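Local structure of adhesion G-protein coupled receptor G6 (Danio rerio, 6V55) at residues 162-167 with 173-178; 184-189 with 211-216; 560-565 with 588-593. The protein is an adhesion G-protein coupled receptor linked to myelination, whose calcium-binding, glycosylated extracellular region probably takes part in cell adhesion and signalling. One frame throughout, in Å; residues are numbered along the deposited sequence.

Interaction 1: residues 162-167 with 173-178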
# COMPACT_ATOMS: atom_id res chain seq x y z
N THR A 162 33.18 -22.68 -33.45
CA THR A 162 32.23 -23.71 -33.04
C THR A 162 30.95 -23.11 -32.45
O THR A 162 31.00 -22.07 -31.79
CB THR A 162 32.84 -24.65 -31.99
OG1 THR A 162 33.12 -23.92 -30.79
CG2 THR A 162 34.13 -25.26 -32.51
N ILE A 163 29.81 -23.78 -32.67
CA ILE A 163 28.51 -23.26 -32.26
C ILE A 163 27.89 -24.09 -31.13
O ILE A 163 27.41 -23.53 -30.14
CB ILE A 163 27.55 -23.12 -33.46
CG1 ILE A 163 28.19 -22.17 -34.49
CG2 ILE A 163 26.16 -22.61 -33.05
CD1 ILE A 163 27.37 -21.89 -35.71
N PHE A 164 27.90 -25.43 -31.23
CA PHE A 164 27.70 -26.24 -30.02
C PHE A 164 28.57 -27.49 -30.08
O PHE A 164 29.04 -27.89 -31.15
CB PHE A 164 26.22 -26.61 -29.76
CG PHE A 164 25.55 -27.40 -30.86
CD1 PHE A 164 25.54 -28.80 -30.84
CD2 PHE A 164 24.84 -26.74 -31.86
CE1 PHE A 164 24.89 -29.52 -31.83
CE2 PHE A 164 24.16 -27.46 -32.85
CZ PHE A 164 24.21 -28.84 -32.85
N THR A 165 28.76 -28.11 -28.91
CA THR A 165 29.60 -29.30 -28.79
C THR A 165 29.00 -30.28 -27.78
O THR A 165 28.83 -29.95 -26.60
CB THR A 165 31.03 -28.94 -28.39
OG1 THR A 165 31.60 -28.11 -29.40
CG2 THR A 165 31.88 -30.20 -28.23
N LEU A 166 28.73 -31.50 -28.25
CA LEU A 166 28.35 -32.63 -27.41
C LEU A 166 29.55 -33.58 -27.32
O LEU A 166 29.92 -34.22 -28.32
CB LEU A 166 27.13 -33.34 -27.98
CG LEU A 166 26.67 -34.66 -27.36
CD1 LEU A 166 26.47 -34.54 -25.85
CD2 LEU A 166 25.40 -35.12 -28.06
N SER A 167 30.17 -33.65 -26.15
CA SER A 167 31.25 -34.58 -25.86
C SER A 167 30.71 -35.70 -24.98
O SER A 167 29.85 -35.47 -24.14
CB SER A 167 32.41 -33.87 -25.16
OG SER A 167 32.59 -32.55 -25.64
N SER A 173 34.57 -35.50 -28.58
CA SER A 173 33.36 -34.93 -29.16
C SER A 173 32.64 -35.93 -30.06
O SER A 173 33.28 -36.66 -30.82
CB SER A 173 33.69 -33.66 -29.95
OG SER A 173 34.60 -32.81 -29.27
N ILE A 174 31.31 -35.98 -29.95
CA ILE A 174 30.51 -36.87 -30.76
C ILE A 174 29.46 -36.15 -31.60
O ILE A 174 28.95 -36.72 -32.57
CB ILE A 174 29.83 -37.97 -29.91
CG1 ILE A 174 28.91 -37.36 -28.84
CG2 ILE A 174 30.86 -38.90 -29.31
CD1 ILE A 174 28.12 -38.39 -28.05
N LEU A 175 29.09 -34.92 -31.25
CA LEU A 175 28.23 -34.10 -32.09
C LEU A 175 28.73 -32.67 -31.94
O LEU A 175 28.99 -32.23 -30.82
CB LEU A 175 26.75 -34.18 -31.69
CG LEU A 175 25.83 -33.30 -32.56
CD1 LEU A 175 25.79 -33.83 -33.99
CD2 LEU A 175 24.44 -33.14 -31.98
N ALA A 176 28.89 -31.97 -33.07
CA ALA A 176 29.33 -30.59 -33.06
C ALA A 176 28.86 -29.89 -34.33
O ALA A 176 28.92 -30.46 -35.42
CB ALA A 176 30.86 -30.49 -32.96
N PHE A 177 28.42 -28.64 -34.19
CA PHE A 177 28.12 -27.79 -35.34
C PHE A 177 29.16 -26.69 -35.37
O PHE A 177 29.17 -25.81 -34.51
CB PHE A 177 26.72 -27.20 -35.28
CG PHE A 177 26.34 -26.41 -36.50
CD1 PHE A 177 26.64 -26.88 -37.78
CD2 PHE A 177 25.67 -25.20 -36.36
CE1 PHE A 177 26.27 -26.16 -38.90
CE2 PHE A 177 25.29 -24.47 -37.49
CZ PHE A 177 25.60 -24.96 -38.76
N GLU A 178 30.03 -26.72 -36.37
CA GLU A 178 31.13 -25.79 -36.42
C GLU A 178 31.41 -25.44 -37.87
O GLU A 178 31.26 -26.29 -38.76
CB GLU A 178 32.37 -26.38 -35.76
CG GLU A 178 32.59 -27.81 -36.15
CD GLU A 178 33.87 -28.37 -35.62
OE1 GLU A 178 34.28 -27.95 -34.52
OE2 GLU A 178 34.46 -29.24 -36.30

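Interaction 2: residues 184-189 with 211-216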
# COMPACT_ATOMS: atom_id res chain seq x y z
N MET A 184 30.37 -24.53 -43.33
CA MET A 184 29.36 -24.99 -42.38
C MET A 184 29.20 -26.51 -42.42
O MET A 184 28.86 -27.08 -43.46
CB MET A 184 28.03 -24.28 -42.67
N GLU A 185 29.52 -27.17 -41.30
CA GLU A 185 29.58 -28.62 -41.24
C GLU A 185 29.01 -29.13 -39.90
O GLU A 185 29.27 -28.56 -38.84
CB GLU A 185 31.03 -29.13 -41.43
CG GLU A 185 31.64 -28.93 -42.85
CD GLU A 185 32.86 -29.79 -43.13
OE1 GLU A 185 33.97 -29.26 -43.36
OE2 GLU A 185 32.70 -31.02 -43.16
N LEU A 186 28.22 -30.20 -39.98
CA LEU A 186 27.78 -30.95 -38.81
C LEU A 186 28.76 -32.10 -38.61
O LEU A 186 28.91 -32.95 -39.49
CB LEU A 186 26.37 -31.50 -39.00
CG LEU A 186 25.21 -30.81 -38.31
CD1 LEU A 186 23.93 -31.58 -38.56
CD2 LEU A 186 25.47 -30.63 -36.81
N PHE A 187 29.44 -32.11 -37.48
CA PHE A 187 30.33 -33.20 -37.15
C PHE A 187 29.52 -34.22 -36.36
O PHE A 187 29.09 -33.91 -35.24
CB PHE A 187 31.51 -32.67 -36.34
CG PHE A 187 32.42 -33.72 -35.84
CD1 PHE A 187 33.36 -34.28 -36.70
CD2 PHE A 187 32.37 -34.13 -34.51
CE1 PHE A 187 34.22 -35.27 -36.24
CE2 PHE A 187 33.20 -35.12 -34.04
CZ PHE A 187 34.14 -35.69 -34.90
N ILE A 188 29.29 -35.42 -36.91
CA ILE A 188 28.50 -36.44 -36.20
C ILE A 188 29.35 -37.69 -35.99
O ILE A 188 29.81 -38.31 -36.96
CB ILE A 188 27.20 -36.80 -36.92
CG1 ILE A 188 26.40 -35.56 -37.29
CG2 ILE A 188 26.34 -37.64 -36.00
CD1 ILE A 188 25.10 -35.84 -38.02
N GLY A 189 29.50 -38.09 -34.73
CA GLY A 189 30.31 -39.24 -34.35
C GLY A 189 31.78 -39.02 -34.64
O GLY A 189 32.53 -38.49 -33.81
N LEU A 211 17.65 -21.00 -36.94
CA LEU A 211 18.31 -22.04 -37.71
C LEU A 211 18.05 -23.39 -37.05
O LEU A 211 18.36 -23.56 -35.87
CB LEU A 211 19.83 -21.80 -37.81
CG LEU A 211 20.62 -22.99 -38.38
CD1 LEU A 211 20.21 -23.27 -39.83
CD2 LEU A 211 22.13 -22.77 -38.28
N CYS A 212 17.52 -24.34 -37.82
CA CYS A 212 17.22 -25.68 -37.35
C CYS A 212 18.06 -26.70 -38.11
O CYS A 212 18.22 -26.59 -39.32
CB CYS A 212 15.76 -26.04 -37.53
SG CYS A 212 14.66 -24.67 -37.20
N LEU A 213 18.59 -27.68 -37.38
CA LEU A 213 19.33 -28.78 -37.96
C LEU A 213 18.65 -30.08 -37.53
O LEU A 213 18.36 -30.25 -36.35
CB LEU A 213 20.79 -28.75 -37.52
CG LEU A 213 21.51 -27.41 -37.77
CD1 LEU A 213 22.87 -27.37 -37.13
CD2 LEU A 213 21.63 -27.13 -39.28
N THR A 214 18.35 -30.96 -38.49
CA THR A 214 17.81 -32.29 -38.18
C THR A 214 18.75 -33.36 -38.72
O THR A 214 19.58 -33.11 -39.60
CB THR A 214 16.37 -32.54 -38.73
OG1 THR A 214 16.40 -32.87 -40.13
CG2 THR A 214 15.44 -31.34 -38.47
N TRP A 215 18.61 -34.57 -38.17
CA TRP A 215 19.39 -35.73 -38.57
C TRP A 215 18.60 -36.97 -38.18
O TRP A 215 17.94 -36.94 -37.15
CB TRP A 215 20.75 -35.74 -37.88
CG TRP A 215 21.56 -36.98 -38.12
CD1 TRP A 215 22.16 -37.35 -39.28
CD2 TRP A 215 21.87 -38.00 -37.16
NE1 TRP A 215 22.84 -38.53 -39.11
CE2 TRP A 215 22.66 -38.96 -37.82
CE3 TRP A 215 21.55 -38.20 -35.81
CZ2 TRP A 215 23.15 -40.10 -37.18
CZ3 TRP A 215 22.03 -39.34 -35.17
CH2 TRP A 215 22.81 -40.28 -35.87
N THR A 216 18.62 -38.01 -39.03
CA THR A 216 18.28 -39.37 -38.61
C THR A 216 19.42 -40.31 -38.99
O THR A 216 20.06 -40.13 -40.02
CB THR A 216 17.02 -39.95 -39.25
OG1 THR A 216 17.26 -40.15 -40.64
CG2 THR A 216 15.85 -39.09 -39.09

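Interaction 3: residues 560-565 with 588-593. With NAG (2-acetamido-2-deoxy-beta-D-glucopyranose), chain L.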
# COMPACT_ATOMS: atom_id res chain seq x y z
N THR A 560 -24.29 4.28 19.60
CA THR A 560 -23.21 5.06 19.02
C THR A 560 -22.78 6.18 19.95
O THR A 560 -21.58 6.46 20.08
CB THR A 560 -23.65 5.62 17.67
OG1 THR A 560 -24.42 4.63 16.98
CG2 THR A 560 -22.46 5.92 16.85
N VAL A 561 -23.75 6.80 20.65
CA VAL A 561 -23.43 7.93 21.51
C VAL A 561 -22.67 7.46 22.75
O VAL A 561 -21.73 8.14 23.18
CB VAL A 561 -24.74 8.71 21.82
CG1 VAL A 561 -24.58 9.76 22.91
CG2 VAL A 561 -25.23 9.37 20.56
N VAL A 562 -22.93 6.24 23.23
CA VAL A 562 -22.25 5.73 24.42
C VAL A 562 -20.80 5.38 24.09
O VAL A 562 -19.90 5.49 24.95
CB VAL A 562 -23.10 4.58 25.04
CG1 VAL A 562 -22.32 3.55 25.84
CG2 VAL A 562 -24.14 5.20 25.98
N THR A 563 -20.52 5.13 22.81
CA THR A 563 -19.14 4.82 22.52
C THR A 563 -18.35 6.02 22.05
O THR A 563 -17.12 5.92 21.99
CB THR A 563 -19.07 3.68 21.51
OG1 THR A 563 -19.61 4.10 20.25
CG2 THR A 563 -19.90 2.52 22.03
N ILE A 564 -19.01 7.13 21.69
CA ILE A 564 -18.29 8.41 21.65
C ILE A 564 -17.76 8.72 23.04
O ILE A 564 -16.55 8.91 23.21
CB ILE A 564 -19.17 9.54 21.10
CG1 ILE A 564 -19.58 9.15 19.69
CG2 ILE A 564 -18.40 10.81 21.05
CD1 ILE A 564 -20.73 9.93 19.07
N ILE A 565 -18.62 8.60 24.06
CA ILE A 565 -18.26 8.94 25.44
C ILE A 565 -17.29 7.92 26.05
O ILE A 565 -16.39 8.30 26.81
CB ILE A 565 -19.55 9.10 26.27
CG1 ILE A 565 -20.55 10.03 25.55
CG2 ILE A 565 -19.25 9.66 27.64
CD1 ILE A 565 -20.14 11.50 25.46
N ASP A 588 -26.44 11.75 30.66
CA ASP A 588 -27.55 11.78 31.62
C ASP A 588 -28.88 12.00 30.92
O ASP A 588 -29.88 11.35 31.24
CB ASP A 588 -27.34 12.88 32.66
CG ASP A 588 -26.26 12.55 33.70
OD1 ASP A 588 -25.93 13.48 34.49
OD2 ASP A 588 -25.72 11.41 33.71
N GLU A 589 -28.90 12.87 29.92
CA GLU A 589 -30.13 13.15 29.21
C GLU A 589 -30.45 12.11 28.16
O GLU A 589 -31.63 11.96 27.82
CB GLU A 589 -30.07 14.52 28.55
CG GLU A 589 -31.42 15.19 28.48
CD GLU A 589 -31.54 16.02 27.25
OE1 GLU A 589 -30.47 16.25 26.62
OE2 GLU A 589 -32.67 16.46 26.93
N LEU A 590 -29.42 11.43 27.62
CA LEU A 590 -29.63 10.29 26.72
C LEU A 590 -30.41 9.19 27.41
O LEU A 590 -31.36 8.64 26.84
CB LEU A 590 -28.27 9.76 26.25
CG LEU A 590 -28.17 8.46 25.46
CD1 LEU A 590 -28.20 8.81 24.02
CD2 LEU A 590 -26.87 7.74 25.74
N VAL A 591 -30.10 8.94 28.69
CA VAL A 591 -30.77 7.92 29.48
C VAL A 591 -32.21 8.33 29.82
O VAL A 591 -33.11 7.48 29.88
CB VAL A 591 -29.88 7.63 30.71
CG1 VAL A 591 -30.52 6.71 31.68
CG2 VAL A 591 -28.60 6.95 30.24
N GLN A 592 -32.46 9.63 29.98
CA GLN A 592 -33.83 10.08 30.22
C GLN A 592 -34.70 9.92 28.98
O GLN A 592 -35.89 9.60 29.10
CB GLN A 592 -33.83 11.55 30.65
CG GLN A 592 -33.09 11.81 31.95
CD GLN A 592 -33.79 11.22 33.15
OE1 GLN A 592 -35.03 11.15 33.18
NE2 GLN A 592 -33.01 10.78 34.14
N LYS A 593 -34.12 10.06 27.79
CA LYS A 593 -34.88 10.18 26.56
C LYS A 593 -34.97 8.89 25.78
O LYS A 593 -35.59 8.89 24.70
CB LYS A 593 -34.25 11.22 25.64
CG LYS A 593 -34.35 12.63 26.13
CD LYS A 593 -34.85 13.54 25.06
CE LYS A 593 -33.97 13.49 23.86
NZ LYS A 593 -33.67 14.87 23.44
C1 NAG L . -35.71 17.21 32.10
C2 NAG L . -36.00 17.09 30.60
C3 NAG L . -35.07 18.01 29.81
C4 NAG L . -35.19 19.45 30.29
C5 NAG L . -34.98 19.54 31.81
C6 NAG L . -35.27 20.92 32.36
C7 NAG L . -36.75 15.13 29.32
C8 NAG L . -36.49 13.69 29.00
N2 NAG L . -35.88 15.71 30.15
O3 NAG L . -35.38 17.92 28.42
O4 NAG L . -34.23 20.27 29.63
O5 NAG L . -35.83 18.62 32.52
O6 NAG L . -35.67 20.87 33.73
O7 NAG L . -37.72 15.74 28.85

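Interaction 1: residues 162-167 with 173-178
F164 brings ring atom CE2 to 3.5 Å from F177 CB, and at its ring edge F164 CE1 meets L175 CD2 at 3.7 Å. The ring gets there because CG sits between the backbone N and the carbonyl carbon (chi1 59°), which swings it over the partner strand with F177 N above one face. L166 and L175 continue this apolar face, CB to CB 3.8 Å, and I163 CD1 lies 3.8 Å from F177 CE2. This is the tight half of an antiparallel hairpin that carries two classic beta bulges: I163 and F164 both face F177, and I174 and L175 both face L166. At the second, L166 O takes two N-H groups, from I174 N at 2.8 Å and from L175 N at 3.1 Å.

The other face is looser and polar. T162 CG2 touches E178 OE1, but S167 OG and S173 OG stay 4.2 Å apart, and S173 is partly exposed. The polar ends there turn to the 252-256 loop: T165 to A252, T162 to G253, S173 to G255 and E178 to S256. The hairpin is thus two-sided, greasy toward the sandwich interior and hydrogen-bonded to a loop on its other face.

Interaction 2: residues 184-189 with 211-216
I188 against W215 and L186 against L213 make a purely apolar contact between two sheets, in the interior of a beta sandwich. No hydrogen bond crosses; the backbones stay well apart, with the CA atoms of L186 and L213 8.8 Å from each other and those of I188 and W215 9.4 Å, so everything is carried by side chains reaching inward from both strands.

The closer pair is I188 with W215. The delta methyl of the isoleucine sits over the indole face, CD1 lying 3.6 Å from the centroid of the five-membered ring and 12° off its normal, a CH-pi contact. Its nearest ring atom is W215 CD1, at 3.5 Å from I188 CD1. On strand 209-216, W215 has CG anti to the backbone N (chi1 173°), and this turns the five-membered ring to face that methyl. The second branch, I188 CG2, comes within 4.2 Å of W215 CZ2, over the six-membered part.

Strand 185-188 belongs to the sheet that also holds 173-180 and 161-167, and strand 209-216 to the sheet with 145-154 and 221-226; the two sheets face each other as in the concanavalin-like sandwich of pentraxins, the family to which this region belongs. I222 of the neighbouring strand touches L186, I188 and W215 alike.

The second pair is looser. L186 and L213 run past each other in opposite directions, L186 CD2 to L213 CD1 being 4.2 Å, and F177 packs on both leucines. W215 is buried, yet its one polar side-chain atom is provided for: NE1 is hydrogen-bonded to S238 OG, which would help hold the indole's orientation while I188 covers a face.

Interaction 3: residues 560-565 with 588-593
L590 is the residue of 588-593 that meets V561 and V562 between the two helices. Just before it, E589 turns to a sugar: its OE2 accepts a weak hydrogen bond from NAG O3 at 3.4 Å, and a long salt bridge joins it to K593 NZ. L590 points at helix 555-568. Having CG anti to the backbone N (chi1 171°) sends both methyls across, L590 CD1 to V561 CG1 at 3.9 Å and L590 CD2 to V562 CG2 at 3.7 Å, and the V562 and L590 side chains cross at about a right angle. Cut back to an alanine, this position would probably leave V561 and V562 without their partner methyls and open a gap between the helices. V591 packs on V610 and V612 of strand 608-614. Q592 CB lies 3.8 Å from NAG C8, and K593 CG is 3.7 Å from the same acetyl methyl, while K593 NZ also bonds to V548 O. The glycan, apparently carried by N704, lies along one side of this helical turn. The chemistry divides the turn: inside this apparent GAIN-type domain 560-565 and 588-593 pair methyl on methyl, while the sugar meets aliphatic carbons and one weak bond to E589.

Interactions 1 and 2 belong to one pentraxin-like sandwich, their centres 9 Å apart. Strands 173-180 and 185-188 are neighbours in the same sheet, where I174 O to G189 N (2.6 Å) and A176 O to F187 N (2.7 Å) are probable hydrogen bonds. Interaction 1 is thus pairing within that sheet and interaction 2 its packing on the opposing sheet, and F177 of interaction 1 borders interaction 2, its CD1 lying 3.3 Å from E185 O. Interaction 3 is remote: about 74 Å from interaction 1 and about 72 Å from interaction 2 between nearest atoms, on the other side of the chain's centre. Of the three, it is the one beside a glycan.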